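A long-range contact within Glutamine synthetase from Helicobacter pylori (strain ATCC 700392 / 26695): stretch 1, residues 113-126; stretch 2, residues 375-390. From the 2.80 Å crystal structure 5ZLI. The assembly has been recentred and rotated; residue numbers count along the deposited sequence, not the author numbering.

Stretch 1, residues 113-126: CPRSIAKKALQHLK
Stretch 2 375-390: SNPYLAFAAILMAGMD

How are the two backbones arranged? Each stretch is a helix, running from Pro 114 to Lys 126 and from Pro 377 to Asp 390, and both continue later in the chain. Their N-to-C directions lie 22° apart, so they run nearly parallel, with the axes approaching to 8.0 Å. The register is set by Ala 118 and Ala 382, whose CA atoms are 5.1 Å apart; further on, the CA atoms of Leu 125 and Met 389 stand 7.8 Å apart. No hydrogen bond crosses between the stretches, and 711 Å² of surface is buried, chiefly through apolar packing.

What happens where the helices begin? Asn 376 (chi1 t) caps its own helix: its OD1 accepts from Tyr 378 N at 3.0 Å. Its ND2 lies 3.6 Å from CG of Pro 114. Cys 113 (t) caps the partner helix with a weak bond from Ser 116 N to Cys 113 SG, 3.4 Å. Tyr 378, chi1 m and chi2 -75°, points toward stretch 1 and lays one ring face under Arg 115, whose CG sits 3.9 Å from the ring centroid, a CH-pi contact. Arg 115 is t at chi1 and chi2, which extends its aliphatic stem along the tyrosine. At the ring edge, Ala 118 CB comes within 3.8 Å of Tyr 378 CD1. Leu 379 (m, t) starts sideways, but its end comes nearer: CD2 reaches Pro 114 CB at 3.5 Å and CD1 of Ile 117 (m, t) at 3.6 Å.

Why can the backbones come so close in the middle? Small side chains meet there. Ala 382 CB is 3.5 Å from Ala 121 CB, 4.2 Å from Ala 118 CA and 3.8 Å from Ile 117 CG2. The methyls of Ala 121 and Ala 382 meet directly, while Ala 118 offers Ala 382 its CA, with the isoleucine packed beside them.

How does the contact continue toward the C-terminal ends? Leu 385 (t, p) points toward stretch 1, placing CD2 3.4 Å from Ala 121 O and CD1 4.1 Å from CD2 of Leu 125 (t, p). Met 386 (m, m, m) leaves sideways and curls back, so its CE lies 3.8 Å from His 124 ND1. Met 389 (m, t, p) points toward the partner; its CE is 3.3 Å from His 124 CE1, and its SD is 3.7 Å from Leu 125 CB. His 124, chi1 t and chi2 -109°, therefore meets two flexible, polarizable thioethers, both obliquely: Met 386 SD is 4.7 Å and Met 389 SD 4.5 Å from the centroid of its ring.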

# COMPACT_ATOMS: atom_id res chain seq x y z
N CYS B 113 46.95 31.21 12.17
CA CYS B 113 45.79 31.75 11.48
C CYS B 113 46.12 31.77 9.99
O CYS B 113 47.00 32.53 9.58
CB CYS B 113 45.46 33.15 11.98
SG CYS B 113 44.25 34.02 10.94
N PRO B 114 45.44 30.97 9.16
CA PRO B 114 45.82 30.89 7.75
C PRO B 114 45.79 32.22 7.04
O PRO B 114 46.66 32.50 6.20
CB PRO B 114 44.77 29.93 7.18
CG PRO B 114 44.28 29.16 8.32
CD PRO B 114 44.29 30.11 9.47
N ARG B 115 44.75 33.02 7.27
CA ARG B 115 44.72 34.33 6.65
C ARG B 115 45.87 35.23 7.16
O ARG B 115 46.36 36.09 6.42
CB ARG B 115 43.34 34.94 6.87
CG ARG B 115 43.09 36.09 5.99
CD ARG B 115 41.68 36.62 6.08
NE ARG B 115 41.81 38.03 6.43
CZ ARG B 115 41.75 39.04 5.57
NH1 ARG B 115 41.51 38.83 4.29
NH2 ARG B 115 41.92 40.28 6.02
N SER B 116 46.32 35.02 8.41
CA SER B 116 47.51 35.72 8.91
C SER B 116 48.77 35.23 8.19
O SER B 116 49.69 36.01 7.91
CB SER B 116 47.67 35.52 10.42
OG SER B 116 46.73 36.26 11.16
N ILE B 117 48.86 33.92 7.95
CA ILE B 117 49.94 33.40 7.12
C ILE B 117 49.94 34.07 5.75
O ILE B 117 51.00 34.49 5.26
CB ILE B 117 49.83 31.86 7.01
CG1 ILE B 117 50.06 31.22 8.39
CG2 ILE B 117 50.78 31.28 5.92
CD1 ILE B 117 49.90 29.69 8.44
N ALA B 118 48.77 34.26 5.14
CA ALA B 118 48.71 34.77 3.77
C ALA B 118 49.18 36.20 3.67
O ALA B 118 49.61 36.60 2.59
CB ALA B 118 47.29 34.67 3.20
N LYS B 119 49.09 36.97 4.74
CA LYS B 119 49.71 38.29 4.72
C LYS B 119 51.20 38.16 4.95
O LYS B 119 52.00 38.68 4.17
CB LYS B 119 49.07 39.14 5.80
CG LYS B 119 47.63 39.37 5.54
CD LYS B 119 47.05 40.31 6.54
CE LYS B 119 45.57 40.48 6.27
NZ LYS B 119 44.86 41.36 7.22
N LYS B 120 51.61 37.32 5.90
CA LYS B 120 53.03 37.16 6.16
C LYS B 120 53.74 36.60 4.93
O LYS B 120 54.92 36.90 4.71
CB LYS B 120 53.19 36.28 7.40
CG LYS B 120 52.76 37.02 8.68
CD LYS B 120 52.85 36.19 9.96
CE LYS B 120 54.12 35.37 10.03
NZ LYS B 120 55.35 36.17 9.83
N ALA B 121 53.03 35.85 4.09
CA ALA B 121 53.64 35.30 2.88
C ALA B 121 53.75 36.33 1.78
O ALA B 121 54.68 36.27 0.97
CB ALA B 121 52.83 34.11 2.37
N LEU B 122 52.75 37.19 1.64
CA LEU B 122 52.82 38.28 0.69
C LEU B 122 53.70 39.41 1.18
O LEU B 122 54.23 40.17 0.37
CB LEU B 122 51.42 38.79 0.35
CG LEU B 122 51.31 40.04 -0.53
CD1 LEU B 122 51.89 39.83 -1.92
CD2 LEU B 122 49.84 40.47 -0.61
N GLN B 123 53.88 39.55 2.49
CA GLN B 123 54.77 40.61 2.94
C GLN B 123 56.23 40.18 2.88
O GLN B 123 57.10 41.03 2.65
CB GLN B 123 54.36 41.07 4.33
CG GLN B 123 53.31 42.22 4.32
CD GLN B 123 51.96 41.90 3.60
OE1 GLN B 123 51.80 40.90 2.88
NE2 GLN B 123 50.98 42.78 3.81
N HIS B 124 56.52 38.88 3.03
CA HIS B 124 57.88 38.39 2.83
C HIS B 124 58.40 38.68 1.43
O HIS B 124 59.61 38.77 1.25
CB HIS B 124 58.00 36.88 3.08
CG HIS B 124 59.31 36.29 2.64
ND1 HIS B 124 59.43 35.46 1.55
CD2 HIS B 124 60.56 36.43 3.14
CE1 HIS B 124 60.70 35.12 1.39
NE2 HIS B 124 61.41 35.69 2.35
N LEU B 125 57.52 38.83 0.43
CA LEU B 125 57.98 39.14 -0.92
C LEU B 125 58.35 40.62 -1.06
O LEU B 125 59.44 40.95 -1.54
CB LEU B 125 56.93 38.74 -1.96
CG LEU B 125 57.11 39.10 -3.45
CD1 LEU B 125 58.39 38.48 -4.05
CD2 LEU B 125 55.87 38.73 -4.28
N LYS B 126 57.46 41.52 -0.64
CA LYS B 126 57.78 42.93 -0.73
C LYS B 126 59.05 43.25 0.06
O LYS B 126 59.81 44.14 -0.33
CB LYS B 126 56.59 43.78 -0.27
CG LYS B 126 56.17 43.49 1.15
CD LYS B 126 54.96 44.31 1.58
CE LYS B 126 55.36 45.67 2.14
NZ LYS B 126 54.36 46.12 3.16
N SER B 375 41.71 22.62 -0.76
CA SER B 375 42.81 23.34 -0.15
C SER B 375 42.31 24.59 0.58
O SER B 375 41.38 25.26 0.12
CB SER B 375 43.80 23.72 -1.24
OG SER B 375 43.14 24.50 -2.23
N ASN B 376 42.98 24.93 1.66
CA ASN B 376 42.76 26.24 2.23
C ASN B 376 43.40 27.25 1.30
O ASN B 376 44.63 27.24 1.15
CB ASN B 376 43.35 26.37 3.63
CG ASN B 376 42.96 27.68 4.34
OD1 ASN B 376 42.97 28.77 3.74
ND2 ASN B 376 42.61 27.57 5.61
N PRO B 377 42.61 28.12 0.65
CA PRO B 377 43.18 29.09 -0.31
C PRO B 377 44.29 29.97 0.26
O PRO B 377 45.25 30.29 -0.45
CB PRO B 377 41.95 29.92 -0.71
CG PRO B 377 40.96 29.70 0.39
CD PRO B 377 41.17 28.29 0.83
N TYR B 378 44.20 30.35 1.53
CA TYR B 378 45.27 31.14 2.13
C TYR B 378 46.57 30.35 2.15
O TYR B 378 47.59 30.77 1.57
CB TYR B 378 44.85 31.60 3.52
CG TYR B 378 43.60 32.42 3.47
CD1 TYR B 378 43.64 33.73 3.01
CD2 TYR B 378 42.38 31.89 3.89
CE1 TYR B 378 42.50 34.50 2.94
CE2 TYR B 378 41.24 32.67 3.83
CZ TYR B 378 41.31 33.97 3.35
OH TYR B 378 40.19 34.73 3.28
N LEU B 379 46.54 29.17 2.77
CA LEU B 379 47.72 28.33 2.88
C LEU B 379 48.22 27.94 1.50
O LEU B 379 49.40 28.11 1.20
CB LEU B 379 47.40 27.09 3.73
CG LEU B 379 46.85 27.23 5.18
CD1 LEU B 379 46.83 25.90 5.89
CD2 LEU B 379 47.61 28.23 6.04
N ALA B 380 47.31 27.53 0.61
CA ALA B 380 47.71 27.17 -0.75
C ALA B 380 48.44 28.33 -1.44
O ALA B 380 49.58 28.17 -1.92
CB ALA B 380 46.48 26.74 -1.57
N PHE B 381 47.81 29.50 -1.50
CA PHE B 381 48.46 30.63 -2.17
C PHE B 381 49.76 30.99 -1.48
O PHE B 381 50.81 31.12 -2.13
CB PHE B 381 47.52 31.83 -2.22
CG PHE B 381 46.29 31.58 -3.01
CD1 PHE B 381 46.21 30.52 -3.88
CD2 PHE B 381 45.20 32.40 -2.86
CE1 PHE B 381 45.09 30.29 -4.60
CE2 PHE B 381 44.06 32.18 -3.58
CZ PHE B 381 44.01 31.12 -4.45
N ALA B 382 49.71 31.14 -0.15
CA ALA B 382 50.92 31.43 0.61
C ALA B 382 52.04 30.47 0.25
O ALA B 382 53.16 30.88 -0.02
CB ALA B 382 50.62 31.38 2.10
N ALA B 383 51.76 29.17 0.30
CA ALA B 383 52.79 28.17 -0.00
C ALA B 383 53.26 28.21 -1.47
O ALA B 383 54.45 28.07 -1.76
CB ALA B 383 52.28 26.78 0.38
N ILE B 384 52.34 28.37 -2.42
CA ILE B 384 52.77 28.48 -3.81
C ILE B 384 53.75 29.63 -3.98
O ILE B 384 54.77 29.50 -4.68
CB ILE B 384 51.56 28.60 -4.74
CG1 ILE B 384 51.00 27.20 -4.98
CG2 ILE B 384 51.92 29.31 -6.01
CD1 ILE B 384 49.57 27.17 -5.37
N LEU B 385 53.47 30.77 -3.34
CA LEU B 385 54.39 31.90 -3.47
C LEU B 385 55.71 31.63 -2.79
O LEU B 385 56.77 31.95 -3.33
CB LEU B 385 53.75 33.18 -2.96
CG LEU B 385 54.76 34.33 -3.00
CD1 LEU B 385 55.21 34.71 -4.42
CD2 LEU B 385 54.14 35.56 -2.30
N MET B 386 55.70 31.01 -1.61
CA MET B 386 56.95 30.69 -0.93
C MET B 386 57.80 29.71 -1.73
O MET B 386 59.03 29.70 -1.59
CB MET B 386 56.71 30.10 0.46
CG MET B 386 56.05 31.00 1.49
SD MET B 386 56.87 32.55 1.87
CE MET B 386 58.31 32.00 2.77
N ALA B 387 57.18 28.86 -2.55
CA ALA B 387 57.97 27.91 -3.32
C ALA B 387 58.52 28.53 -4.58
O ALA B 387 59.60 28.13 -5.04
CB ALA B 387 57.14 26.70 -3.69
N GLY B 388 57.78 29.45 -5.19
CA GLY B 388 58.30 30.15 -6.34
C GLY B 388 59.43 31.08 -5.98
O GLY B 388 60.42 31.18 -6.72
N MET B 389 59.38 31.67 -4.78
CA MET B 389 60.43 32.61 -4.39
C MET B 389 61.73 31.90 -4.10
O MET B 389 62.81 32.41 -4.42
CB MET B 389 60.00 33.43 -3.18
CG MET B 389 58.97 34.49 -3.46
SD MET B 389 58.51 35.37 -1.94
CE MET B 389 60.07 36.21 -1.62
N ASP B 390 61.65 30.71 -3.50
CA ASP B 390 62.83 29.87 -3.40
C ASP B 390 63.45 29.66 -4.78
O ASP B 390 64.68 29.71 -4.94
CB ASP B 390 62.43 28.53 -2.77
CG ASP B 390 63.59 27.83 -2.10
OD1 ASP B 390 64.16 28.41 -1.15
OD2 ASP B 390 63.92 26.71 -2.53